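Lovastatin nonaketide synthase, polyketide synthase component (Aspergillus terreus, PDB 7CPX) builds the nonaketide backbone of dihydromonacolin L from nine malonyl-CoA units as a multidomain iterative polyketide synthase, working with its enoyl reductase partner LovC in lovastatin biosynthesis. Local coordinates at residues 571-576 / 875-880; 633-638 / 846-851; 564-569 / 626-631. The protein carries 2 engineered substitutions. One frame throughout, in Å; residues are numbered along the deposited sequence.

Contact 1. Residues 571-576 / 875-880; sequences PGMLKN and GCLERG
Met573 and Leu877 meet tip to tip where a type II beta turn, Gly572 to Lys575, leads into the short helix 575-578 of the malonyl-CoA:ACP transacylase domain; Leu574 takes the N-cap position of that helix. The tight part is apolar. The Met573 chain bends at chi2 (-92°), which places SD 3.3 Å from Leu877 CD2, and again at chi3, which places CE 3.7 Å from Glu878 O. Leu574 lies across Leu877 at about a right angle, with its CD2 4.2 Å from Leu877 CD2. Val634 of helix 624-644 packs on Met573, Leu574 and Leu877 together. No hydrogen bond joins the two segments.

The outer side is looser and reaches solvent at Arg879 and Gly880. Arg879 CB starts away from 571-576, the chain bends at chi2, and the guanidinium end comes nearer, with NH1 3.8 Å from Pro571 CD in an oblique approach; Trp570 touches the same arginine. Within the turn, the extended Lys575 chain reaches back, and its NZ donates to Gly572 O at 3.2 Å, tilted 22° from the carbonyl plane.

Contact 2. Residues 633-638 / 846-851; sequences AVQIVL and IEVGCH
Val848 O, at the end of a core strand and facing Gln635 of helix 624-644, is gripped by Thr564, just past the neighbouring strand 558-563, which gives it a backbone bond from N and a weaker one from OG1. Gln635 adds no bond of its own: its OE1 stands 3.4 Å from Val848 O, but both are acceptors. The amide NE2 is instead weakly bonded to Cys631 O, one turn back in the same helix. What Gln635 offers the strand end is mainly its aliphatic stem. CG is anti to the carbonyl carbon (chi1 -64°), and the stem lies against the peptide, with CG 3.9 Å from Gly849 CA.

Here the backbones come very close, the CA atoms of Gln635 and Gly849 being 4.8 Å apart. Gly849, with backbone angles (108/-127) that suit a glycine, lets the helix side chains lie directly on its CA. Val634 and Leu638 close in on the same residue: Val634 CG1 sits 3.9 Å from Gly849 CA, while Leu638 CD1 reaches to 3.4 Å from Gly849 N. Val848 answers with CG1, which packs 3.8 Å from Leu638 CB and beside Gln635 O.

Strand 844-848 lies between 558-563 and 872-875 in the parallel sheet of the acyltransferase fold. Helix 624-644 packs on the strand's C-terminal end and in turn meets helices 582-596 and 671-682 through Ala633, Ile636 and Val637, and helix 657-665 through Gln635 and Ile636.

Contact 3. Residues 564-569 / 626-631; sequences TGQGAQ and FSQPLC
Gln566 stretches over the start of helix 624-644 and overlaps Ser627 and Gln628 with its terminal amide. Its CG is anti to the backbone N (chi1 -178°) and the chain beyond is extended. The two glutamines cross obliquely, their amide planes 77° apart. Gln628 NE2 donates to Gln566 OE1 over 2.8 Å at a fairly straight 156°, the hydrogen bond that joins the two segments. The acceptor lies nearly in the amide plane of Gln628, whereas the donor is somewhat tilted from the Gln566 carbonyl plane. The same OE1 has a weak bond from Ser656 OG. At the amide nitrogen of Gln566, NE2 lies 3.3 Å from Ser627 OG at too poor an angle to bond; that hydroxyl pairs with Tyr623 O.

Gln569 packs with its carbons. CB meets Leu630 CD2 at 3.7 Å, the two side chains lying at about a right angle, and the amide end passes over Ser627 CB. The chain bends at chi2; OE1 takes a weak bond from Gly567 N and NE2 donates to Val621 O. Cys631 SG lies against the loop carbonyls, 3.4 Å from Thr564 O. Facing it, Thr564 OG1 is engaged by Cys850 N.

The loop contains a type II beta turn, Gly565 to Ala568, with Gly567 at positive phi. Its GQGAQ sequence matches the GQGxQ motif after the first core strand of malonyl-CoA transacylases, whose first glutamine lines the oxyanion hole in relatives; a like role for Gln566 is probable. Gln566 O also bonds to His655 NE2, and Gln628 O to Ser657 OG, so both segments border a GxSxG pattern around Ser656, consistent with the nucleophile elbow of this family.

Overall arrangement
All three contacts lie in the malonyl-CoA:ACP transacylase domain. Contacts 2 and 3 use successive turns of helix 624-644, which packs against the end of strand 844-848 in one and the loop after strand 558-563 in the other; both are buried. Contact 1 brings together the chain that continues that loop and the loop leaving edge strand 872-875, and is buried at one end and open to solvent at the other. Chemistry follows place: contact 3 is rich in amides beside the GxSxG turn, contact 2 sets helix side chains on the backbone of a glycine at a strand end, and contact 1 is largely apolar. Contacts 1 and 2 share a border at Val634, while Thr564 ties contact 3 to contact 2.

Contact 1. Residues 571-576 / 875-880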
loop_
_atom_site.group_PDB
_atom_site.type_symbol
_atom_site.label_atom_id
_atom_site.label_comp_id
_atom_site.label_asym_id
_atom_site.label_seq_id
_atom_site.Cartn_x
_atom_site.Cartn_y
_atom_site.Cartn_z
ATOM N N PRO A 571 29.308 -20.981 78.062
ATOM C CA PRO A 571 28.692 -20.286 79.198
ATOM C C PRO A 571 27.317 -19.738 78.842
ATOM O O PRO A 571 27.078 -19.277 77.724
ATOM C CB PRO A 571 29.687 -19.162 79.508
ATOM C CG PRO A 571 30.426 -18.945 78.234
ATOM C CD PRO A 571 30.518 -20.291 77.583
ATOM N N GLY A 572 26.411 -19.794 79.813
ATOM C CA GLY A 572 25.100 -19.183 79.655
ATOM C C GLY A 572 24.280 -19.740 78.512
ATOM O O GLY A 572 23.649 -18.973 77.773
ATOM N N MET A 573 24.271 -21.059 78.345
ATOM C CA MET A 573 23.437 -21.672 77.322
ATOM C C MET A 573 21.984 -21.722 77.780
ATOM O O MET A 573 21.687 -21.901 78.964
ATOM C CB MET A 573 23.934 -23.081 76.997
ATOM C CG MET A 573 25.345 -23.133 76.428
ATOM S SD MET A 573 25.416 -23.095 74.626
ATOM C CE MET A 573 25.025 -21.379 74.290
ATOM N N LEU A 574 21.072 -21.554 76.823
ATOM C CA LEU A 574 19.627 -21.524 77.028
ATOM C C LEU A 574 19.171 -20.334 77.859
ATOM O O LEU A 574 17.987 -20.266 78.214
ATOM C CB LEU A 574 19.099 -22.799 77.702
ATOM C CG LEU A 574 19.256 -24.133 76.972
ATOM C CD1 LEU A 574 18.474 -25.213 77.708
ATOM C CD2 LEU A 574 18.808 -24.037 75.523
ATOM N N LYS A 575 20.057 -19.391 78.185
ATOM C CA LYS A 575 19.653 -18.262 79.015
ATOM C C LYS A 575 18.561 -17.449 78.331
ATOM O O LYS A 575 17.584 -17.038 78.969
ATOM C CB LYS A 575 20.864 -17.385 79.333
ATOM C CG LYS A 575 21.511 -16.740 78.117
ATOM C CD LYS A 575 22.761 -15.967 78.499
ATOM C CE LYS A 575 23.343 -15.226 77.307
ATOM N NZ LYS A 575 23.765 -16.152 76.221
ATOM N N ASN A 576 18.709 -17.210 77.028
ATOM C CA ASN A 576 17.697 -16.451 76.301
ATOM C C ASN A 576 16.464 -17.304 76.020
ATOM O O ASN A 576 15.332 -16.817 76.117
ATOM C CB ASN A 576 18.287 -15.910 75.001
ATOM C CG ASN A 576 19.610 -15.203 75.213
ATOM O OD1 ASN A 576 20.634 -15.595 74.654
ATOM N ND2 ASN A 576 19.595 -14.153 76.026
ATOM N N GLY A 875 23.973 -26.314 62.916
ATOM C CA GLY A 875 24.082 -26.088 64.342
ATOM C C GLY A 875 22.881 -25.318 64.861
ATOM O O GLY A 875 22.288 -24.514 64.146
ATOM N N CYS A 876 22.525 -25.575 66.122
ATOM C CA CYS A 876 21.354 -24.963 66.733
ATOM C C CYS A 876 21.652 -24.172 67.998
ATOM O O CYS A 876 20.763 -23.460 68.480
ATOM C CB CYS A 876 20.301 -26.034 67.058
ATOM S SG CYS A 876 20.878 -27.315 68.186
ATOM N N LEU A 877 22.859 -24.273 68.553
ATOM C CA LEU A 877 23.264 -23.456 69.698
ATOM C C LEU A 877 24.749 -23.158 69.521
ATOM O O LEU A 877 25.603 -23.973 69.882
ATOM C CB LEU A 877 22.980 -24.157 71.022
ATOM C CG LEU A 877 22.493 -23.259 72.162
ATOM C CD1 LEU A 877 21.137 -22.646 71.835
ATOM C CD2 LEU A 877 22.421 -24.038 73.463
ATOM N N GLU A 878 25.049 -21.988 68.961
ATOM C CA GLU A 878 26.414 -21.633 68.613
ATOM C C GLU A 878 27.184 -21.180 69.853
ATOM O O GLU A 878 26.657 -21.130 70.968
ATOM C CB GLU A 878 26.417 -20.552 67.534
ATOM C CG GLU A 878 26.166 -21.078 66.129
ATOM C CD GLU A 878 24.764 -21.624 65.948
ATOM O OE1 GLU A 878 23.828 -21.070 66.560
ATOM O OE2 GLU A 878 24.600 -22.609 65.198
ATOM N N ARG A 879 28.454 -20.846 69.649
ATOM C CA ARG A 879 29.365 -20.500 70.737
ATOM C C ARG A 879 29.177 -19.030 71.088
ATOM O O ARG A 879 29.674 -18.142 70.391
ATOM C CB ARG A 879 30.804 -20.802 70.330
ATOM C CG ARG A 879 31.805 -20.798 71.476
ATOM C CD ARG A 879 32.479 -19.447 71.647
ATOM N NE ARG A 879 33.669 -19.546 72.485
ATOM C CZ ARG A 879 33.670 -19.470 73.810
ATOM N NH1 ARG A 879 32.553 -19.283 74.495
ATOM N NH2 ARG A 879 34.821 -19.587 74.464
ATOM N N GLY A 880 28.452 -18.769 72.173
ATOM C CA GLY A 880 28.250 -17.415 72.646
ATOM C C GLY A 880 27.197 -16.623 71.907
ATOM O O GLY A 880 27.084 -15.414 72.138
#

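Contact 2. Residues 633-638 / 846-851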
loop_
_atom_site.group_PDB
_atom_site.type_symbol
_atom_site.label_atom_id
_atom_site.label_comp_id
_atom_site.label_asym_id
_atom_site.label_seq_id
_atom_site.Cartn_x
_atom_site.Cartn_y
_atom_site.Cartn_z
ATOM N N ALA A 633 20.626 -30.826 79.631
ATOM C CA ALA A 633 19.399 -30.042 79.557
ATOM C C ALA A 633 19.337 -29.240 78.266
ATOM O O ALA A 633 18.268 -29.117 77.658
ATOM C CB ALA A 633 19.298 -29.114 80.766
ATOM N N VAL A 634 20.470 -28.682 77.835
ATOM C CA VAL A 634 20.503 -27.952 76.572
ATOM C C VAL A 634 20.040 -28.851 75.436
ATOM O O VAL A 634 19.159 -28.490 74.646
ATOM C CB VAL A 634 21.918 -27.403 76.313
ATOM C CG1 VAL A 634 22.079 -27.009 74.854
ATOM C CG2 VAL A 634 22.205 -26.222 77.223
ATOM N N GLN A 635 20.620 -30.048 75.351
ATOM C CA GLN A 635 20.291 -30.947 74.252
ATOM C C GLN A 635 18.862 -31.465 74.368
ATOM O O GLN A 635 18.177 -31.631 73.355
ATOM C CB GLN A 635 21.296 -32.097 74.212
ATOM C CG GLN A 635 22.712 -31.628 73.912
ATOM C CD GLN A 635 23.740 -32.735 74.009
ATOM O OE1 GLN A 635 24.072 -33.375 73.013
ATOM N NE2 GLN A 635 24.258 -32.960 75.211
ATOM N N ILE A 636 18.388 -31.707 75.592
ATOM C CA ILE A 636 17.013 -32.163 75.780
ATOM C C ILE A 636 16.034 -31.094 75.313
ATOM O O ILE A 636 15.068 -31.378 74.596
ATOM C CB ILE A 636 16.771 -32.544 77.251
ATOM C CG1 ILE A 636 17.514 -33.839 77.589
ATOM C CG2 ILE A 636 15.279 -32.692 77.522
ATOM C CD1 ILE A 636 17.627 -34.114 79.074
ATOM N N VAL A 637 16.269 -29.843 75.713
ATOM C CA VAL A 637 15.385 -28.758 75.301
ATOM C C VAL A 637 15.417 -28.597 73.789
ATOM O O VAL A 637 14.374 -28.430 73.144
ATOM C CB VAL A 637 15.774 -27.452 76.019
ATOM C CG1 VAL A 637 15.046 -26.267 75.403
ATOM C CG2 VAL A 637 15.468 -27.554 77.504
ATOM N N LEU A 638 16.612 -28.641 73.197
ATOM C CA LEU A 638 16.721 -28.452 71.755
ATOM C C LEU A 638 16.026 -29.573 70.990
ATOM O O LEU A 638 15.320 -29.314 70.010
ATOM C CB LEU A 638 18.192 -28.350 71.359
ATOM C CG LEU A 638 18.881 -27.083 71.874
ATOM C CD1 LEU A 638 20.390 -27.221 71.825
ATOM C CD2 LEU A 638 18.432 -25.867 71.075
ATOM N N ILE A 846 21.987 -32.505 62.277
ATOM C CA ILE A 846 21.908 -31.388 63.212
ATOM C C ILE A 846 22.771 -31.715 64.420
ATOM O O ILE A 846 22.604 -32.772 65.044
ATOM C CB ILE A 846 20.462 -31.098 63.640
ATOM C CG1 ILE A 846 19.688 -30.463 62.486
ATOM C CG2 ILE A 846 20.444 -30.184 64.857
ATOM C CD1 ILE A 846 18.191 -30.437 62.698
ATOM N N GLU A 847 23.686 -30.806 64.750
ATOM C CA GLU A 847 24.499 -30.906 65.958
ATOM C C GLU A 847 23.683 -30.345 67.114
ATOM O O GLU A 847 23.782 -29.169 67.468
ATOM C CB GLU A 847 25.818 -30.165 65.792
ATOM C CG GLU A 847 26.721 -30.231 67.015
ATOM C CD GLU A 847 28.103 -29.667 66.752
ATOM O OE1 GLU A 847 28.439 -29.434 65.573
ATOM O OE2 GLU A 847 28.855 -29.455 67.727
ATOM N N VAL A 848 22.869 -31.210 67.714
ATOM C CA VAL A 848 22.043 -30.802 68.842
ATOM C C VAL A 848 22.953 -30.384 69.985
ATOM O O VAL A 848 23.794 -31.166 70.447
ATOM C CB VAL A 848 21.104 -31.938 69.266
ATOM C CG1 VAL A 848 20.145 -31.458 70.347
ATOM C CG2 VAL A 848 20.339 -32.480 68.067
ATOM N N GLY A 849 22.795 -29.153 70.442
ATOM C CA GLY A 849 23.545 -28.657 71.582
ATOM C C GLY A 849 24.612 -27.654 71.165
ATOM O O GLY A 849 24.325 -26.690 70.458
ATOM N N CYS A 850 25.849 -27.900 71.592
ATOM C CA CYS A 850 26.902 -26.885 71.565
ATOM C C CYS A 850 27.718 -26.993 70.275
ATOM O O CYS A 850 28.800 -27.581 70.215
ATOM C CB CYS A 850 27.775 -27.019 72.804
ATOM S SG CYS A 850 26.803 -27.300 74.299
ATOM N N HIS A 851 27.161 -26.398 69.225
ATOM C CA HIS A 851 27.889 -26.201 67.985
ATOM C C HIS A 851 29.050 -25.235 68.233
ATOM O O HIS A 851 28.948 -24.347 69.087
ATOM C CB HIS A 851 26.938 -25.646 66.924
ATOM C CG HIS A 851 27.465 -25.700 65.525
ATOM N ND1 HIS A 851 27.950 -24.589 64.871
ATOM C CD2 HIS A 851 27.555 -26.725 64.644
ATOM C CE1 HIS A 851 28.329 -24.929 63.651
ATOM N NE2 HIS A 851 28.104 -26.221 63.490
#

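Contact 3. Residues 564-569 / 626-631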
loop_
_atom_site.group_PDB
_atom_site.type_symbol
_atom_site.label_atom_id
_atom_site.label_comp_id
_atom_site.label_asym_id
_atom_site.label_seq_id
_atom_site.Cartn_x
_atom_site.Cartn_y
_atom_site.Cartn_z
ATOM N N THR A 564 26.173 -33.163 71.239
ATOM C CA THR A 564 27.414 -32.642 71.789
ATOM C C THR A 564 27.597 -33.092 73.235
ATOM O O THR A 564 26.630 -33.342 73.959
ATOM C CB THR A 564 27.427 -31.114 71.718
ATOM O OG1 THR A 564 26.326 -30.587 72.468
ATOM C CG2 THR A 564 27.324 -30.645 70.273
ATOM N N GLY A 565 28.857 -33.180 73.653
ATOM C CA GLY A 565 29.185 -33.682 74.973
ATOM C C GLY A 565 29.895 -32.681 75.860
ATOM O O GLY A 565 30.001 -31.499 75.521
ATOM N N GLN A 566 30.385 -33.151 77.003
ATOM C CA GLN A 566 31.098 -32.285 77.929
ATOM C C GLN A 566 32.392 -31.785 77.299
ATOM O O GLN A 566 32.996 -32.447 76.451
ATOM C CB GLN A 566 31.399 -33.028 79.232
ATOM C CG GLN A 566 32.094 -32.179 80.287
ATOM C CD GLN A 566 32.292 -32.920 81.596
ATOM O OE1 GLN A 566 31.851 -34.060 81.751
ATOM N NE2 GLN A 566 32.959 -32.275 82.545
ATOM N N GLY A 567 32.815 -30.596 77.725
ATOM C CA GLY A 567 33.946 -29.919 77.138
ATOM C C GLY A 567 33.590 -28.984 76.003
ATOM O O GLY A 567 34.411 -28.136 75.635
ATOM N N ALA A 568 32.389 -29.118 75.440
ATOM C CA ALA A 568 31.895 -28.217 74.413
ATOM C C ALA A 568 30.846 -27.244 74.928
ATOM O O ALA A 568 30.480 -26.313 74.201
ATOM C CB ALA A 568 31.301 -29.020 73.247
ATOM N N GLN A 569 30.351 -27.431 76.150
ATOM C CA GLN A 569 29.323 -26.552 76.683
ATOM C C GLN A 569 29.853 -25.128 76.800
ATOM O O GLN A 569 30.968 -24.904 77.281
ATOM C CB GLN A 569 28.835 -27.059 78.043
ATOM C CG GLN A 569 29.768 -26.787 79.220
ATOM C CD GLN A 569 31.127 -27.441 79.067
ATOM O OE1 GLN A 569 31.364 -28.196 78.125
ATOM N NE2 GLN A 569 32.028 -27.152 79.998
ATOM N N PHE A 626 27.774 -29.336 87.099
ATOM C CA PHE A 626 26.925 -28.419 86.350
ATOM C C PHE A 626 27.124 -28.517 84.848
ATOM O O PHE A 626 26.155 -28.425 84.095
ATOM C CB PHE A 626 27.189 -26.979 86.800
ATOM C CG PHE A 626 27.136 -26.793 88.289
ATOM C CD1 PHE A 626 26.141 -27.396 89.040
ATOM C CD2 PHE A 626 28.090 -26.029 88.939
ATOM C CE1 PHE A 626 26.092 -27.231 90.410
ATOM C CE2 PHE A 626 28.046 -25.861 90.309
ATOM C CZ PHE A 626 27.045 -26.462 91.046
ATOM N N SER A 627 28.363 -28.714 84.392
ATOM C CA SER A 627 28.615 -28.791 82.957
ATOM C C SER A 627 27.896 -29.979 82.331
ATOM O O SER A 627 27.310 -29.857 81.249
ATOM C CB SER A 627 30.118 -28.874 82.691
ATOM O OG SER A 627 30.679 -30.026 83.292
ATOM N N GLN A 628 27.926 -31.145 82.996
ATOM C CA GLN A 628 27.263 -32.315 82.418
ATOM C C GLN A 628 25.754 -32.121 82.366
ATOM O O GLN A 628 25.174 -32.175 81.265
ATOM C CB GLN A 628 27.659 -33.574 83.193
ATOM C CG GLN A 628 29.129 -33.934 83.071
ATOM C CD GLN A 628 29.521 -35.087 83.971
ATOM O OE1 GLN A 628 28.714 -35.570 84.765
ATOM N NE2 GLN A 628 30.766 -35.534 83.853
ATOM N N PRO A 629 25.059 -31.893 83.483
ATOM C CA PRO A 629 23.612 -31.653 83.392
ATOM C C PRO A 629 23.255 -30.423 82.580
ATOM O O PRO A 629 22.183 -30.396 81.970
ATOM C CB PRO A 629 23.181 -31.514 84.857
ATOM C CG PRO A 629 24.412 -31.165 85.594
ATOM C CD PRO A 629 25.539 -31.830 84.873
ATOM N N LEU A 630 24.109 -29.397 82.551
ATOM C CA LEU A 630 23.815 -28.228 81.727
ATOM C C LEU A 630 23.729 -28.609 80.255
ATOM O O LEU A 630 22.764 -28.261 79.565
ATOM C CB LEU A 630 24.875 -27.147 81.940
ATOM C CG LEU A 630 24.792 -25.937 81.005
ATOM C CD1 LEU A 630 25.057 -24.652 81.770
ATOM C CD2 LEU A 630 25.772 -26.075 79.848
ATOM N N CYS A 631 24.732 -29.335 79.757
ATOM C CA CYS A 631 24.707 -29.768 78.365
ATOM C C CYS A 631 23.557 -30.733 78.115
ATOM O O CYS A 631 22.910 -30.684 77.059
ATOM C CB CYS A 631 26.041 -30.414 77.993
ATOM S SG CYS A 631 26.147 -30.951 76.270
#